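Local coordinates for Mll8374 protein (Mesorhizobium loti, PDB 3B5E) that probably hydrolyses carboxylic ester bonds, as a serine carboxylesterase of the alpha/beta-hydrolase fold, at residues A[65-75]-A[87-95]; A[158-166]-A[205-213]. All coordinates share one frame; numbering follows the deposited sequence. Where two conformers were deposited one is given.

Contact 1 of 2, residues A[65-75]-A[87-95]; sequences RIPQEDGFRWF and SILAETAAF. With EDO (1,2-ethanediol), chain E; SO4 (sulfate ion), chain C.
Glu91 and Arg65 meet through two bent chains: the glutamate bends at chi2 (-59°) and presents its carboxylate to segment 65-75, and the arginine bends at chi3 (-54°), which lays its NE and NH2 side along the carboxylate. The resulting salt bridge is side-on, one nitrogen to each oxygen. Arg65 NE reaches the syn lone pair of Glu91 OE1 at 2.9 Å, though that oxygen is tilted from the guanidinium plane; Arg65 NH2 lies 3.1 Å from Glu91 OE2 in a nearly straight bond, meeting the carboxylate from above its plane. Ala94 CB covers one guanidinium face. A water accepts from Arg65 N and donates to Trp74 O and Glu91 OE1, tying two backbone groups of 65-75 to the Glu91 carboxylate. Further along, Ile88 CG1 sits over a face of Phe75, 3.7 Å from the ring centroid, while Ser87 OG, hydrogen-bonded to Glu76 N, lies against Phe75 CB. Trp74 CZ3 approaches Phe95 CE1 at 4.0 Å; its NE1 is hydrogen-bonded to His37 O, and its side chain touches the probable nucleophile elbow.

Within the hairpin 66-73, closed by a type II' turn from Gln68 to Gly71, Arg73 NE and NH2 both grip Phe75 O, and Arg73 NH1 donates to Gln68 OE1 at 2.8 Å, in that amide's carbonyl plane. The same NH1 meets sulfate O2 at 2.9 Å and NH2 meets O1; Ser39 OG also binds this ion, probably from the crystallisation liquor. A leucine in place of Arg73 would probably leave Phe75 O and Gln68 OE1 without these donors and the sulfate without two N-H donors and their positive charge. Across the contact, the two-bond pair probably neutralises the Glu91 carboxylate at a partly exposed edge, while the water satisfies Trp74 O.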
loop_
_atom_site.group_PDB
_atom_site.type_symbol
_atom_site.label_atom_id
_atom_site.label_comp_id
_atom_site.label_asym_id
_atom_site.label_seq_id
_atom_site.Cartn_x
_atom_site.Cartn_y
_atom_site.Cartn_z
ATOM N N ARG A 65 -7.874 9.721 -5.013
ATOM C CA ARG A 65 -8.971 10.656 -5.275
ATOM C C ARG A 65 -8.531 12.056 -5.680
ATOM O O ARG A 65 -9.365 12.885 -6.024
ATOM C CB ARG A 65 -9.876 10.731 -4.069
ATOM C CG ARG A 65 -10.407 9.382 -3.711
ATOM C CD ARG A 65 -11.636 9.455 -2.866
ATOM N NE ARG A 65 -11.469 10.261 -1.660
ATOM C CZ ARG A 65 -12.387 10.367 -0.702
ATOM N NH1 ARG A 65 -13.544 9.725 -0.793
ATOM N NH2 ARG A 65 -12.150 11.122 0.356
ATOM N N ILE A 66 -7.231 12.297 -5.682
ATOM C CA ILE A 66 -6.668 13.603 -6.008
ATOM C C ILE A 66 -5.958 13.532 -7.357
ATOM O O ILE A 66 -5.025 12.751 -7.509
ATOM C CB ILE A 66 -5.675 14.031 -4.905
ATOM C CG1 ILE A 66 -6.414 14.174 -3.575
ATOM C CG2 ILE A 66 -4.978 15.342 -5.255
ATOM C CD1 ILE A 66 -5.518 14.269 -2.420
ATOM N N PRO A 67 -6.399 14.338 -8.341
ATOM C CA PRO A 67 -5.702 14.370 -9.616
ATOM C C PRO A 67 -4.268 14.901 -9.498
ATOM O O PRO A 67 -3.970 15.781 -8.694
ATOM C CB PRO A 67 -6.557 15.324 -10.468
ATOM C CG PRO A 67 -7.894 15.311 -9.824
ATOM C CD PRO A 67 -7.571 15.231 -8.358
ATOM N N GLN A 68 -3.387 14.318 -10.286
ATOM C CA GLN A 68 -2.021 14.798 -10.427
ATOM C C GLN A 68 -1.642 14.547 -11.870
ATOM O O GLN A 68 -1.383 13.406 -12.281
ATOM C CB GLN A 68 -1.055 14.091 -9.522
ATOM C CG GLN A 68 0.370 14.522 -9.835
ATOM C CD GLN A 68 1.328 14.060 -8.812
ATOM O OE1 GLN A 68 0.981 13.999 -7.644
ATOM N NE2 GLN A 68 2.555 13.709 -9.232
ATOM N N GLU A 69 -1.636 15.626 -12.646
ATOM C CA GLU A 69 -1.344 15.555 -14.062
ATOM C C GLU A 69 -2.305 14.554 -14.704
ATOM O O GLU A 69 -3.517 14.698 -14.546
ATOM C CB GLU A 69 0.133 15.218 -14.268
ATOM C CG GLU A 69 1.061 16.138 -13.480
ATOM C CD GLU A 69 2.406 16.363 -14.144
ATOM O OE1 GLU A 69 2.668 15.796 -15.230
ATOM O OE2 GLU A 69 3.208 17.127 -13.575
ATOM N N ASP A 70 -1.782 13.538 -15.388
ATOM C CA ASP A 70 -2.623 12.527 -16.063
ATOM C C ASP A 70 -3.004 11.363 -15.152
ATOM O O ASP A 70 -3.713 10.455 -15.575
ATOM C CB ASP A 70 -1.935 11.987 -17.318
ATOM C CG ASP A 70 -1.817 13.045 -18.419
ATOM O OD1 ASP A 70 -2.825 13.758 -18.689
ATOM O OD2 ASP A 70 -0.713 13.165 -19.001
ATOM N N GLY A 71 -2.544 11.392 -13.908
ATOM C CA GLY A 71 -2.872 10.346 -12.956
ATOM C C GLY A 71 -3.427 10.928 -11.684
ATOM O O GLY A 71 -4.173 11.895 -11.722
ATOM N N PHE A 72 -3.068 10.296 -10.567
ATOM C CA PHE A 72 -3.718 10.507 -9.288
ATOM C C PHE A 72 -2.706 10.347 -8.145
ATOM O O PHE A 72 -1.585 9.815 -8.319
ATOM C CB PHE A 72 -4.928 9.539 -9.142
ATOM C CG PHE A 72 -5.905 9.660 -10.286
ATOM C CD1 PHE A 72 -6.911 10.616 -10.249
ATOM C CD2 PHE A 72 -5.759 8.887 -11.451
ATOM C CE1 PHE A 72 -7.755 10.793 -11.336
ATOM C CE2 PHE A 72 -6.610 9.059 -12.537
ATOM C CZ PHE A 72 -7.604 10.012 -12.470
ATOM N N ARG A 73 -3.119 10.831 -6.987
ATOM C CA ARG A 73 -2.383 10.650 -5.758
ATOM C C ARG A 73 -3.356 10.462 -4.611
ATOM O O ARG A 73 -4.546 10.703 -4.758
ATOM C CB ARG A 73 -1.443 11.838 -5.505
ATOM C CG ARG A 73 -2.115 13.245 -5.477
ATOM C CD ARG A 73 -1.083 14.356 -5.238
ATOM N NE ARG A 73 -0.339 14.068 -4.013
ATOM C CZ ARG A 73 0.916 13.660 -3.931
ATOM N NH1 ARG A 73 1.697 13.597 -5.003
ATOM N NH2 ARG A 73 1.421 13.376 -2.732
ATOM N N TRP A 74 -2.808 10.047 -3.472
ATOM C CA TRP A 74 -3.579 9.572 -2.322
ATOM C C TRP A 74 -3.876 10.649 -1.280
ATOM O O TRP A 74 -4.834 10.549 -0.539
ATOM C CB TRP A 74 -2.835 8.379 -1.696
ATOM C CG TRP A 74 -2.856 7.205 -2.667
ATOM C CD1 TRP A 74 -1.866 6.814 -3.509
ATOM C CD2 TRP A 74 -3.960 6.322 -2.909
ATOM N NE1 TRP A 74 -2.283 5.766 -4.278
ATOM C CE2 TRP A 74 -3.566 5.438 -3.931
ATOM C CE3 TRP A 74 -5.255 6.217 -2.384
ATOM C CZ2 TRP A 74 -4.390 4.446 -4.396
ATOM C CZ3 TRP A 74 -6.064 5.236 -2.852
ATOM C CH2 TRP A 74 -5.636 4.368 -3.856
ATOM N N PHE A 75 -3.020 11.656 -1.208
ATOM C CA PHE A 75 -3.227 12.794 -0.308
ATOM C C PHE A 75 -2.366 13.959 -0.771
ATOM O O PHE A 75 -1.388 13.766 -1.472
ATOM C CB PHE A 75 -2.969 12.432 1.175
ATOM C CG PHE A 75 -1.709 11.653 1.420
ATOM C CD1 PHE A 75 -0.456 12.289 1.456
ATOM C CD2 PHE A 75 -1.755 10.279 1.659
ATOM C CE1 PHE A 75 0.697 11.579 1.718
ATOM C CE2 PHE A 75 -0.597 9.555 1.873
ATOM C CZ PHE A 75 0.648 10.213 1.915
ATOM N N SER A 87 -5.200 16.275 4.940
ATOM C CA SER A 87 -5.417 15.422 3.792
ATOM C C SER A 87 -5.116 13.944 4.052
ATOM O O SER A 87 -5.906 13.073 3.684
ATOM C CB SER A 87 -4.627 15.940 2.609
ATOM O OG SER A 87 -4.958 15.209 1.445
ATOM N N ILE A 88 -4.002 13.663 4.718
ATOM C CA ILE A 88 -3.672 12.282 5.081
ATOM C C ILE A 88 -4.789 11.720 5.955
ATOM O O ILE A 88 -5.265 10.624 5.744
ATOM C CB ILE A 88 -2.314 12.156 5.835
ATOM C CG1 ILE A 88 -1.138 12.625 4.952
ATOM C CG2 ILE A 88 -2.055 10.682 6.305
ATOM C CD1 ILE A 88 0.231 12.741 5.647
ATOM N N LEU A 89 -5.209 12.494 6.933
ATOM C CA LEU A 89 -6.239 12.025 7.858
ATOM C C LEU A 89 -7.573 11.726 7.130
ATOM O O LEU A 89 -8.182 10.673 7.368
ATOM C CB LEU A 89 -6.423 13.014 8.995
ATOM C CG LEU A 89 -5.559 12.841 10.262
ATOM C CD1 LEU A 89 -4.088 12.548 9.978
ATOM C CD2 LEU A 89 -5.678 14.077 11.114
ATOM N N ALA A 90 -7.988 12.625 6.232
ATOM C CA ALA A 90 -9.270 12.518 5.558
ATOM C C ALA A 90 -9.275 11.338 4.604
ATOM O O ALA A 90 -10.236 10.567 4.569
ATOM C CB ALA A 90 -9.622 13.820 4.821
ATOM N N GLU A 91 -8.215 11.216 3.821
ATOM C CA GLU A 91 -8.121 10.183 2.785
ATOM C C GLU A 91 -7.908 8.808 3.386
ATOM O O GLU A 91 -8.460 7.821 2.900
ATOM C CB GLU A 91 -7.038 10.557 1.768
ATOM C CG GLU A 91 -7.333 11.855 0.995
ATOM C CD GLU A 91 -8.646 11.793 0.219
ATOM O OE1 GLU A 91 -8.880 10.816 -0.524
ATOM O OE2 GLU A 91 -9.456 12.727 0.375
ATOM N N THR A 92 -7.154 8.749 4.476
ATOM C CA THR A 92 -6.942 7.497 5.176
ATOM C C THR A 92 -8.270 7.018 5.817
ATOM O O THR A 92 -8.590 5.827 5.769
ATOM C CB THR A 92 -5.766 7.606 6.188
ATOM O OG1 THR A 92 -4.594 8.121 5.529
ATOM C CG2 THR A 92 -5.434 6.270 6.804
ATOM N N ALA A 93 -9.051 7.946 6.381
ATOM C CA ALA A 93 -10.378 7.639 6.940
ATOM C C ALA A 93 -11.318 7.133 5.852
ATOM O O ALA A 93 -12.044 6.139 6.039
ATOM C CB ALA A 93 -10.976 8.869 7.632
ATOM N N ALA A 94 -11.331 7.835 4.723
ATOM C CA ALA A 94 -12.135 7.432 3.582
ATOM C C ALA A 94 -11.725 6.049 3.100
ATOM O O ALA A 94 -12.588 5.197 2.849
ATOM C CB ALA A 94 -12.047 8.461 2.467
ATOM N N PHE A 95 -10.421 5.801 2.996
ATOM C CA PHE A 95 -9.948 4.502 2.503
ATOM C C PHE A 95 -10.271 3.316 3.436
ATOM O O PHE A 95 -10.593 2.209 2.952
ATOM C CB PHE A 95 -8.469 4.555 2.177
ATOM C CG PHE A 95 -8.003 3.387 1.357
ATOM C CD1 PHE A 95 -8.202 3.368 -0.022
ATOM C CD2 PHE A 95 -7.414 2.290 1.974
ATOM C CE1 PHE A 95 -7.783 2.285 -0.787
ATOM C CE2 PHE A 95 -6.988 1.201 1.225
ATOM C CZ PHE A 95 -7.190 1.192 -0.161
HETATM C C1 EDO E . -3.900 18.166 -11.554
HETATM O O1 EDO E . -4.364 17.478 -12.729
HETATM C C2 EDO E . -2.635 18.961 -11.872
HETATM O O2 EDO E . -1.484 18.326 -11.305
HETATM S S SO4 C . 4.998 11.859 -3.592
HETATM O O1 SO4 C . 4.088 11.459 -2.549
HETATM O O2 SO4 C . 4.343 12.367 -4.782
HETATM O O3 SO4 C . 5.709 10.740 -4.069
HETATM O O4 SO4 C . 5.855 12.929 -3.100
HETATM O O HOH W 1 -7.105 9.624 -2.136
#

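Contact 2 of 2, residues A[158-166]-A[205-213]; sequences GIRTLIIAG and DAAIVRQWL
Leu162 packs from strand 160-166 against helix 205-213 and is the apolar centre of the contact. Its CG, anti to the backbone N (chi1 169°), is carried toward the helix, and there the two methyls fork: CD1 meets Ile208 CG2, and CD2 packs on Val209 CG2 at 3.8 Å. Leu162 CB meanwhile lies over the middle of one Trp212 face, 3.5 Å from the centroid of the five-membered ring and close to its normal, a CH-pi contact. The same Ile208 CG2 meets Ile164 CD1 tip to tip at 3.6 Å.

The segments run nearly antiparallel, their axes at 160° and 9.9 Å apart at closest approach. This layering is consistent with the alpha/beta-hydrolase fold: helix 203-214 covers one face of the mixed central sheet, and Ile163 and Ala165 turn to helix 176-185 on the other.

Polar groups mark both ends. Asp205 OD1 rests against Ile164 CG2 while it forms a salt bridge with Arg143. On the Trp212 face opposite Leu162, the Arg160 guanidinium lies almost flat, planes 15° apart, with CZ 4.2 Å from the five-membered-ring centroid in a cation-pi stack. Arg160 NH2 also donates to Trp212 O (3.0 Å, nearly straight) from above the carbonyl plane, which limits the guanidinium's rotation over the indole. In the ring plane, a water accepts from Trp212 NE1 and donates to Thr161 O.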
loop_
_atom_site.group_PDB
_atom_site.type_symbol
_atom_site.label_atom_id
_atom_site.label_comp_id
_atom_site.label_asym_id
_atom_site.label_seq_id
_atom_site.Cartn_x
_atom_site.Cartn_y
_atom_site.Cartn_z
ATOM N N GLY A 158 1.304 -7.886 16.011
ATOM C CA GLY A 158 0.700 -8.881 15.157
ATOM C C GLY A 158 0.724 -8.537 13.681
ATOM O O GLY A 158 0.459 -9.420 12.851
ATOM N N ILE A 159 1.012 -7.283 13.324
ATOM C CA ILE A 159 1.083 -6.916 11.913
ATOM C C ILE A 159 2.494 -7.214 11.352
ATOM O O ILE A 159 3.499 -6.842 11.939
ATOM C CB ILE A 159 0.659 -5.431 11.688
ATOM C CG1 ILE A 159 -0.774 -5.238 12.174
ATOM C CG2 ILE A 159 0.756 -5.015 10.226
ATOM C CD1 ILE A 159 -1.210 -3.783 12.222
ATOM N N ARG A 160 2.548 -7.912 10.227
ATOM C CA ARG A 160 3.781 -8.064 9.503
ATOM C C ARG A 160 3.845 -7.030 8.387
ATOM O O ARG A 160 2.924 -6.942 7.539
ATOM C CB ARG A 160 3.878 -9.466 8.914
ATOM C CG ARG A 160 3.988 -10.571 9.953
ATOM C CD ARG A 160 3.761 -11.945 9.246
ATOM N NE ARG A 160 4.901 -12.321 8.379
ATOM C CZ ARG A 160 4.893 -12.580 7.055
ATOM N NH1 ARG A 160 3.806 -12.533 6.282
ATOM N NH2 ARG A 160 6.037 -12.906 6.494
ATOM N N THR A 161 4.946 -6.284 8.377
ATOM C CA THR A 161 5.202 -5.268 7.386
ATOM C C THR A 161 6.518 -5.580 6.678
ATOM O O THR A 161 7.536 -5.852 7.333
ATOM C CB THR A 161 5.300 -3.893 8.043
ATOM O OG1 THR A 161 4.236 -3.745 8.995
ATOM C CG2 THR A 161 5.216 -2.801 6.987
ATOM N N LEU A 162 6.479 -5.585 5.346
ATOM C CA LEU A 162 7.654 -5.661 4.523
ATOM C C LEU A 162 7.913 -4.234 3.988
ATOM O O LEU A 162 6.974 -3.561 3.561
ATOM C CB LEU A 162 7.435 -6.645 3.364
ATOM C CG LEU A 162 8.467 -6.664 2.263
ATOM C CD1 LEU A 162 9.824 -7.298 2.698
ATOM C CD2 LEU A 162 7.868 -7.391 1.058
ATOM N N ILE A 163 9.184 -3.799 4.024
ATOM C CA ILE A 163 9.646 -2.537 3.440
ATOM C C ILE A 163 10.745 -2.864 2.449
ATOM O O ILE A 163 11.665 -3.671 2.767
ATOM C CB ILE A 163 10.172 -1.554 4.541
ATOM C CG1 ILE A 163 9.023 -1.103 5.448
ATOM C CG2 ILE A 163 10.940 -0.382 3.897
ATOM C CD1 ILE A 163 9.501 -0.422 6.729
ATOM N N ILE A 164 10.645 -2.327 1.225
ATOM C CA ILE A 164 11.740 -2.446 0.275
ATOM C C ILE A 164 12.221 -1.077 -0.151
ATOM O O ILE A 164 11.478 -0.317 -0.790
ATOM C CB ILE A 164 11.363 -3.233 -0.958
ATOM C CG1 ILE A 164 10.676 -4.543 -0.580
ATOM C CG2 ILE A 164 12.648 -3.480 -1.837
ATOM C CD1 ILE A 164 10.421 -5.459 -1.773
ATOM N N ALA A 165 13.448 -0.759 0.269
ATOM C CA ALA A 165 14.146 0.478 -0.019
ATOM C C ALA A 165 15.053 0.270 -1.197
ATOM O O ALA A 165 15.621 -0.803 -1.415
ATOM C CB ALA A 165 14.984 0.929 1.188
ATOM N N GLY A 166 15.272 1.354 -1.931
ATOM C CA GLY A 166 16.216 1.288 -3.023
ATOM C C GLY A 166 17.554 1.913 -2.644
ATOM O O GLY A 166 17.609 3.055 -2.244
ATOM N N ASP A 205 11.527 -6.429 -6.710
ATOM C CA ASP A 205 10.510 -6.203 -5.686
ATOM C C ASP A 205 9.526 -7.335 -5.608
ATOM O O ASP A 205 9.229 -7.822 -4.521
ATOM C CB ASP A 205 9.782 -4.881 -5.910
ATOM C CG ASP A 205 10.745 -3.721 -5.923
ATOM O OD1 ASP A 205 11.061 -3.286 -4.806
ATOM O OD2 ASP A 205 11.244 -3.319 -7.007
ATOM N N ALA A 206 9.052 -7.789 -6.768
ATOM C CA ALA A 206 8.101 -8.911 -6.837
ATOM C C ALA A 206 8.676 -10.187 -6.238
ATOM O O ALA A 206 7.995 -10.888 -5.495
ATOM C CB ALA A 206 7.716 -9.175 -8.249
ATOM N N ALA A 207 9.931 -10.477 -6.560
ATOM C CA ALA A 207 10.596 -11.646 -6.015
ATOM C C ALA A 207 10.625 -11.621 -4.480
ATOM O O ALA A 207 10.346 -12.614 -3.806
ATOM C CB ALA A 207 12.001 -11.746 -6.556
ATOM N N ILE A 208 10.970 -10.473 -3.924
ATOM C CA ILE A 208 11.002 -10.324 -2.465
ATOM C C ILE A 208 9.610 -10.436 -1.833
ATOM O O ILE A 208 9.447 -11.144 -0.831
ATOM C CB ILE A 208 11.666 -9.011 -2.032
ATOM C CG1 ILE A 208 13.193 -9.074 -2.293
ATOM C CG2 ILE A 208 11.404 -8.716 -0.570
ATOM C CD1 ILE A 208 13.915 -7.717 -2.168
ATOM N N VAL A 209 8.618 -9.737 -2.384
ATOM C CA VAL A 209 7.247 -9.812 -1.825
ATOM C C VAL A 209 6.750 -11.297 -1.804
ATOM O O VAL A 209 6.187 -11.785 -0.815
ATOM C CB VAL A 209 6.235 -8.904 -2.571
ATOM C CG1 VAL A 209 4.815 -9.066 -1.956
ATOM C CG2 VAL A 209 6.677 -7.427 -2.591
ATOM N N ARG A 210 6.985 -12.005 -2.895
ATOM C CA ARG A 210 6.659 -13.423 -2.983
ATOM C C ARG A 210 7.301 -14.256 -1.915
ATOM O O ARG A 210 6.619 -15.056 -1.260
ATOM C CB ARG A 210 7.114 -13.983 -4.305
ATOM C CG ARG A 210 6.025 -14.188 -5.228
ATOM C CD ARG A 210 6.566 -14.437 -6.596
ATOM N NE ARG A 210 6.806 -15.842 -6.787
ATOM C CZ ARG A 210 5.862 -16.748 -7.005
ATOM N NH1 ARG A 210 4.576 -16.405 -7.045
ATOM N NH2 ARG A 210 6.216 -18.017 -7.176
ATOM N N GLN A 211 8.610 -14.058 -1.753
ATOM C CA GLN A 211 9.442 -14.728 -0.731
ATOM C C GLN A 211 8.956 -14.434 0.702
ATOM O O GLN A 211 8.960 -15.300 1.579
ATOM C CB GLN A 211 10.923 -14.299 -0.912
ATOM C CG GLN A 211 11.639 -14.985 -2.112
ATOM C CD GLN A 211 12.820 -14.200 -2.778
ATOM O OE1 GLN A 211 13.203 -13.080 -2.375
ATOM N NE2 GLN A 211 13.388 -14.810 -3.823
ATOM N N TRP A 212 8.560 -13.188 0.931
ATOM C CA TRP A 212 8.026 -12.740 2.216
ATOM C C TRP A 212 6.651 -13.339 2.487
ATOM O O TRP A 212 6.394 -13.795 3.604
ATOM C CB TRP A 212 7.948 -11.236 2.204
ATOM C CG TRP A 212 7.298 -10.591 3.354
ATOM C CD1 TRP A 212 7.821 -10.382 4.582
ATOM C CD2 TRP A 212 6.011 -9.983 3.352
ATOM N NE1 TRP A 212 6.916 -9.697 5.370
ATOM C CE2 TRP A 212 5.796 -9.446 4.630
ATOM C CE3 TRP A 212 5.012 -9.848 2.386
ATOM C CZ2 TRP A 212 4.619 -8.770 4.967
ATOM C CZ3 TRP A 212 3.843 -9.181 2.720
ATOM C CH2 TRP A 212 3.659 -8.658 3.998
ATOM N N LEU A 213 5.808 -13.381 1.464
ATOM C CA LEU A 213 4.482 -13.991 1.581
ATOM C C LEU A 213 4.575 -15.494 1.867
ATOM O O LEU A 213 3.779 -16.027 2.660
ATOM C CB LEU A 213 3.630 -13.742 0.329
ATOM C CG LEU A 213 3.071 -12.332 0.128
ATOM C CD1 LEU A 213 2.340 -12.248 -1.187
ATOM C CD2 LEU A 213 2.173 -11.917 1.299
HETATM O O HOH W 2 7.366 -8.965 8.186
#

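Contact 1 and contact 2 occupy opposite sides of the chain's centre, their own centres 24 Å apart and their nearest atoms about 12 Å apart, with no shared element. Contact 2 is the more buried: seven of its eight touching residues are buried and none is exposed, and it joins a strand of the central sheet to a covering helix. Contact 1, with four of nine buried, sets the base of a hairpin, chiefly the residues just before and after it, against helix 85-106. Both use one arginine across the interface, but differently: Arg65 pairs with a carboxylate at an exposed edge, whereas Arg160 stacks on an indole and donates to a backbone carbonyl.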